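PDB 6KSU: Alpha/beta hydrolase from Streptomyces albidoflavus, which probably catalyses the macrolactamization that releases non-ribosomal peptides in surugamide-type biosynthesis, as a stand-alone cyclase related to penicillin-binding proteins. Local coordinates for residues A90-Q95 with A184-A189; A223-A228 with A261-T266. All coordinates share one frame; numbering follows the deposited sequence.

Overall arrangement
From the N terminus the chain runs through helix 23-41 and strands 46-53 and 56-63 before it reaches helix 85-98, where contact 1 opens. That contact closes a span of 88 residues, partly helical and without strand, when helix 176-189 packs against helix 85-98. Contact 2 starts later, in the loop after helix 194-206, and closes a shorter span when helix 261-268 is reached, so the two follow in series and neither nest nor cross. Contact 1 ties two helices together in the helical part of the beta-lactamase-like domain; contact 2 joins a loop to a helix lying on the antiparallel sheet. They lie about 22 Å apart, centre to centre.

Contact 1: residues A90-Q95 with A184-A189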
loop_
_atom_site.group_PDB
_atom_site.type_symbol
_atom_site.label_atom_id
_atom_site.label_comp_id
_atom_site.label_asym_id
_atom_site.label_seq_id
_atom_site.Cartn_x
_atom_site.Cartn_y
_atom_site.Cartn_z
ATOM N N ALA A 90 3.292 10.480 0.832
ATOM C CA ALA A 90 3.447 11.054 -0.499
ATOM C C ALA A 90 2.863 12.449 -0.542
ATOM O O ALA A 90 3.456 13.367 -1.123
ATOM C CB ALA A 90 2.770 10.184 -1.549
ATOM N N GLU A 91 1.697 12.623 0.081
ATOM C CA GLU A 91 1.076 13.930 0.120
ATOM C C GLU A 91 1.960 14.929 0.861
ATOM O O GLU A 91 2.112 16.080 0.435
ATOM C CB GLU A 91 -0.300 13.794 0.758
ATOM C CG GLU A 91 -1.408 13.329 -0.226
ATOM C CD GLU A 91 -2.810 13.593 0.357
ATOM O OE1 GLU A 91 -2.918 13.626 1.597
ATOM O OE2 GLU A 91 -3.782 13.798 -0.398
ATOM N N LEU A 92 2.569 14.487 1.957
ATOM C CA LEU A 92 3.484 15.322 2.710
ATOM C C LEU A 92 4.693 15.701 1.862
ATOM O O LEU A 92 5.076 16.876 1.793
ATOM C CB LEU A 92 3.900 14.571 3.967
ATOM C CG LEU A 92 4.808 15.323 4.921
ATOM C CD1 LEU A 92 4.189 16.666 5.227
ATOM C CD2 LEU A 92 4.996 14.498 6.191
ATOM N N VAL A 93 5.291 14.713 1.184
ATOM C CA VAL A 93 6.450 14.977 0.332
ATOM C C VAL A 93 6.081 15.964 -0.770
ATOM O O VAL A 93 6.845 16.892 -1.087
ATOM C CB VAL A 93 6.999 13.650 -0.255
ATOM C CG1 VAL A 93 8.030 13.926 -1.323
ATOM C CG2 VAL A 93 7.591 12.786 0.816
ATOM N N MET A 94 4.901 15.782 -1.371
ATOM C CA MET A 94 4.510 16.667 -2.460
ATOM C C MET A 94 4.306 18.102 -1.984
ATOM O O MET A 94 4.519 19.033 -2.767
ATOM C CB MET A 94 3.246 16.153 -3.146
ATOM C CG MET A 94 3.431 14.875 -3.936
ATOM S SD MET A 94 4.809 14.888 -5.135
ATOM C CE MET A 94 4.000 15.663 -6.518
ATOM N N GLN A 95 3.883 18.308 -0.725
ATOM C CA GLN A 95 3.789 19.670 -0.195
ATOM C C GLN A 95 5.131 20.385 -0.251
ATOM O O GLN A 95 5.201 21.564 -0.631
ATOM C CB GLN A 95 3.304 19.658 1.247
ATOM C CG GLN A 95 1.833 19.706 1.452
ATOM C CD GLN A 95 1.525 19.781 2.927
ATOM O OE1 GLN A 95 2.414 19.581 3.756
ATOM N NE2 GLN A 95 0.283 20.099 3.269
ATOM N N ALA A 184 13.225 10.119 6.043
ATOM C CA ALA A 184 14.501 10.800 6.231
ATOM C C ALA A 184 14.593 12.036 5.338
ATOM O O ALA A 184 15.067 13.095 5.768
ATOM C CB ALA A 184 15.647 9.825 5.968
ATOM N N VAL A 185 14.078 11.942 4.113
ATOM C CA VAL A 185 14.088 13.084 3.203
ATOM C C VAL A 185 13.270 14.234 3.773
ATOM O O VAL A 185 13.745 15.373 3.851
ATOM C CB VAL A 185 13.570 12.666 1.819
ATOM C CG1 VAL A 185 13.167 13.907 1.006
ATOM C CG2 VAL A 185 14.614 11.844 1.108
ATOM N N ILE A 186 12.023 13.953 4.172
ATOM C CA ILE A 186 11.168 14.964 4.793
ATOM C C ILE A 186 11.876 15.598 5.978
ATOM O O ILE A 186 11.816 16.818 6.184
ATOM C CB ILE A 186 9.823 14.339 5.210
ATOM C CG1 ILE A 186 8.889 14.208 4.012
ATOM C CG2 ILE A 186 9.161 15.148 6.336
ATOM C CD1 ILE A 186 7.765 13.211 4.274
ATOM N N GLU A 187 12.577 14.779 6.770
ATOM C CA GLU A 187 13.248 15.297 7.956
ATOM C C GLU A 187 14.413 16.207 7.576
ATOM O O GLU A 187 14.606 17.258 8.197
ATOM C CB GLU A 187 13.713 14.147 8.853
ATOM C CG GLU A 187 14.479 14.596 10.100
ATOM C CD GLU A 187 15.115 13.442 10.882
ATOM O OE1 GLU A 187 14.678 12.275 10.727
ATOM O OE2 GLU A 187 16.053 13.701 11.666
ATOM N N ALA A 188 15.194 15.837 6.554
ATOM C CA ALA A 188 16.264 16.734 6.117
ATOM C C ALA A 188 15.737 17.961 5.375
ATOM O O ALA A 188 16.418 18.991 5.363
ATOM C CB ALA A 188 17.266 15.996 5.228
ATOM N N ALA A 189 14.550 17.884 4.763
ATOM C CA ALA A 189 14.043 18.978 3.938
ATOM C C ALA A 189 13.359 20.043 4.787
ATOM O O ALA A 189 13.740 21.219 4.760
ATOM C CB ALA A 189 13.084 18.433 2.879
#
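Ile186 reaches from helix 176-189 to Val93 and Leu92 on helix 85-98, and its CD1 methyl does most of the touching. One residue earlier, Val185 also points its CB toward helix 85-98 but stops short of it, packing on Val128 and Leu102 instead. The closest pair of CA atoms is that of Ile186 and Val93, 6.5 Å apart. A chi1 of -80° sets CG1 of Ile186 beside the backbone N and anti to the carbonyl carbon, and a nearly extended chi2 of 162° carries CD1 across to the other helix. There CD1 wedges between two side chains that cross Ile186 at a slant: Val93 CG2 lies at 3.5 Å, slightly tighter than a usual carbon contact, and Leu92 CD2 at 3.6 Å on a well-separated side. CD1 also meets Leu92 CG at 3.7 Å, and Ile186 CG1 backs this up, 3.7 Å from Val93 CG2. All three residues are buried and the contact is wholly apolar; Ala197 of helix 194-206 also touches Ile186. Helix-on-helix packing of this kind belongs to the helical part of the beta-lactamase and penicillin-binding-protein fold, in which helix 85-98 carries Lys86 of a probable SxxK motif begun by Ser83.

Contact 2: residues A223-A228 with A261-T266; sequences AARPVA and ATDLVT
Arg225 stretches out of the loop 223-228 to grip Asp263 on helix 261-268, a salt bridge within the beta-lactamase-like domain that joins a loop to a helix packed on the antiparallel sheet. The loop turns inward at Arg225, whose CB points toward the helix. The backbones stay well apart: even the nearest CA atoms, those of Arg225 and Asp263, are 13.2 Å from each other, so the extended arginine must span most of the gap to the short aspartate. It does so with CG anti to the backbone N (chi1 -170°) and the chain extended from there to NE. Asp263 comes from the opposite direction. Its partner Arg225 is buried, and the guanidinium has further partners: NH2 also donates to the carbonyl O of Arg76, while NH1 makes a weak bond to the O of Glu209. These carbonyls would help fix the rotation of the group. Pro226 follows, touching Arg76, and both it and Ala228 make backbone hydrogen bonds with Gly78, which tie the loop to the chain just before strand 79-80.

On the helix side, Ala261 and Val265 rest on Ser50 of strand 46-53. The grip itself is end-on and falls on one oxygen: Asp263 OD2 lies 2.9 Å from Arg225 NH1 and 3.0 Å from Arg225 NH2. Both bonds are clearly bent, as expected when two N-H groups share one oxygen, and OD2 has a further hydrogen-bond partner in a residue adjoining the segments. It sits almost exactly in the guanidinium plane, but the carboxylate is turned 65° against that plane. NH1 meets OD2 nearly along its C-O axis, whereas NH2 arrives on the syn side, 31° out of the carboxylate plane.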
loop_
_atom_site.group_PDB
_atom_site.type_symbol
_atom_site.label_atom_id
_atom_site.label_comp_id
_atom_site.label_asym_id
_atom_site.label_seq_id
_atom_site.Cartn_x
_atom_site.Cartn_y
_atom_site.Cartn_z
ATOM N N ALA A 223 -5.896 13.277 26.473
ATOM C CA ALA A 223 -6.537 12.006 26.162
ATOM C C ALA A 223 -6.115 11.528 24.776
ATOM O O ALA A 223 -6.071 12.315 23.825
ATOM C CB ALA A 223 -8.055 12.147 26.244
ATOM N N ALA A 224 -5.779 10.244 24.665
ATOM C CA ALA A 224 -5.386 9.696 23.373
ATOM C C ALA A 224 -6.615 9.459 22.506
ATOM O O ALA A 224 -7.737 9.336 22.998
ATOM C CB ALA A 224 -4.610 8.391 23.536
ATOM N N ARG A 225 -6.391 9.424 21.195
ATOM C CA ARG A 225 -7.500 9.176 20.290
ATOM C C ARG A 225 -7.975 7.737 20.474
ATOM O O ARG A 225 -7.152 6.836 20.581
ATOM C CB ARG A 225 -7.075 9.407 18.844
ATOM C CG ARG A 225 -8.237 9.389 17.863
ATOM C CD ARG A 225 -7.746 9.467 16.403
ATOM N NE ARG A 225 -8.878 9.303 15.495
ATOM C CZ ARG A 225 -8.849 9.578 14.203
ATOM N NH1 ARG A 225 -7.731 10.033 13.637
ATOM N NH2 ARG A 225 -9.945 9.391 13.477
ATOM N N PRO A 226 -9.283 7.497 20.564
ATOM C CA PRO A 226 -9.747 6.111 20.664
ATOM C C PRO A 226 -9.358 5.359 19.398
ATOM O O PRO A 226 -9.525 5.855 18.278
ATOM C CB PRO A 226 -11.266 6.241 20.825
ATOM C CG PRO A 226 -11.605 7.589 20.312
ATOM C CD PRO A 226 -10.406 8.452 20.603
ATOM N N VAL A 227 -8.777 4.182 19.591
ATOM C CA VAL A 227 -8.235 3.389 18.502
ATOM C C VAL A 227 -8.914 2.031 18.494
ATOM O O VAL A 227 -9.369 1.527 19.531
ATOM C CB VAL A 227 -6.707 3.225 18.625
ATOM C CG1 VAL A 227 -6.031 4.500 18.231
ATOM C CG2 VAL A 227 -6.344 2.847 20.062
ATOM N N ALA A 228 -8.952 1.427 17.305
ATOM C CA ALA A 228 -9.443 0.079 17.140
ATOM C C ALA A 228 -8.295 -0.889 17.284
ATOM O O ALA A 228 -7.200 -0.647 16.777
ATOM C CB ALA A 228 -10.104 -0.105 15.775
ATOM N N ALA A 261 -11.756 6.099 8.317
ATOM C CA ALA A 261 -12.213 6.135 6.931
ATOM C C ALA A 261 -12.424 7.564 6.470
ATOM O O ALA A 261 -12.057 7.927 5.352
ATOM C CB ALA A 261 -13.521 5.342 6.786
ATOM N N THR A 262 -13.044 8.388 7.319
ATOM C CA THR A 262 -13.386 9.753 6.935
ATOM C C THR A 262 -12.138 10.612 6.769
ATOM O O THR A 262 -12.090 11.474 5.882
ATOM C CB THR A 262 -14.333 10.348 7.980
ATOM O OG1 THR A 262 -15.620 9.756 7.810
ATOM C CG2 THR A 262 -14.467 11.879 7.839
ATOM N N ASP A 263 -11.129 10.399 7.621
ATOM C CA ASP A 263 -9.834 11.064 7.449
ATOM C C ASP A 263 -9.251 10.801 6.052
ATOM O O ASP A 263 -8.783 11.728 5.381
ATOM C CB ASP A 263 -8.841 10.606 8.546
ATOM C CG ASP A 263 -9.264 11.028 9.959
ATOM O OD1 ASP A 263 -10.105 11.955 10.087
ATOM O OD2 ASP A 263 -8.762 10.444 10.954
ATOM N N LEU A 264 -9.291 9.537 5.593
ATOM C CA LEU A 264 -8.710 9.191 4.302
ATOM C C LEU A 264 -9.474 9.833 3.160
ATOM O O LEU A 264 -8.872 10.245 2.158
ATOM C CB LEU A 264 -8.683 7.676 4.100
ATOM C CG LEU A 264 -7.737 6.813 4.928
ATOM C CD1 LEU A 264 -7.952 5.337 4.559
ATOM C CD2 LEU A 264 -6.279 7.192 4.709
ATOM N N VAL A 265 -10.803 9.878 3.265
ATOM C CA VAL A 265 -11.597 10.573 2.250
ATOM C C VAL A 265 -11.252 12.064 2.244
ATOM O O VAL A 265 -11.128 12.687 1.183
ATOM C CB VAL A 265 -13.100 10.321 2.490
ATOM C CG1 VAL A 265 -13.961 11.204 1.612
ATOM C CG2 VAL A 265 -13.438 8.841 2.244
ATOM N N THR A 266 -11.038 12.642 3.423
ATOM C CA THR A 266 -10.702 14.059 3.492
ATOM C C THR A 266 -9.390 14.335 2.769
ATOM O O THR A 266 -9.302 15.256 1.953
ATOM C CB THR A 266 -10.635 14.492 4.953
ATOM O OG1 THR A 266 -11.926 14.285 5.572
ATOM C CG2 THR A 266 -10.193 15.953 5.074
#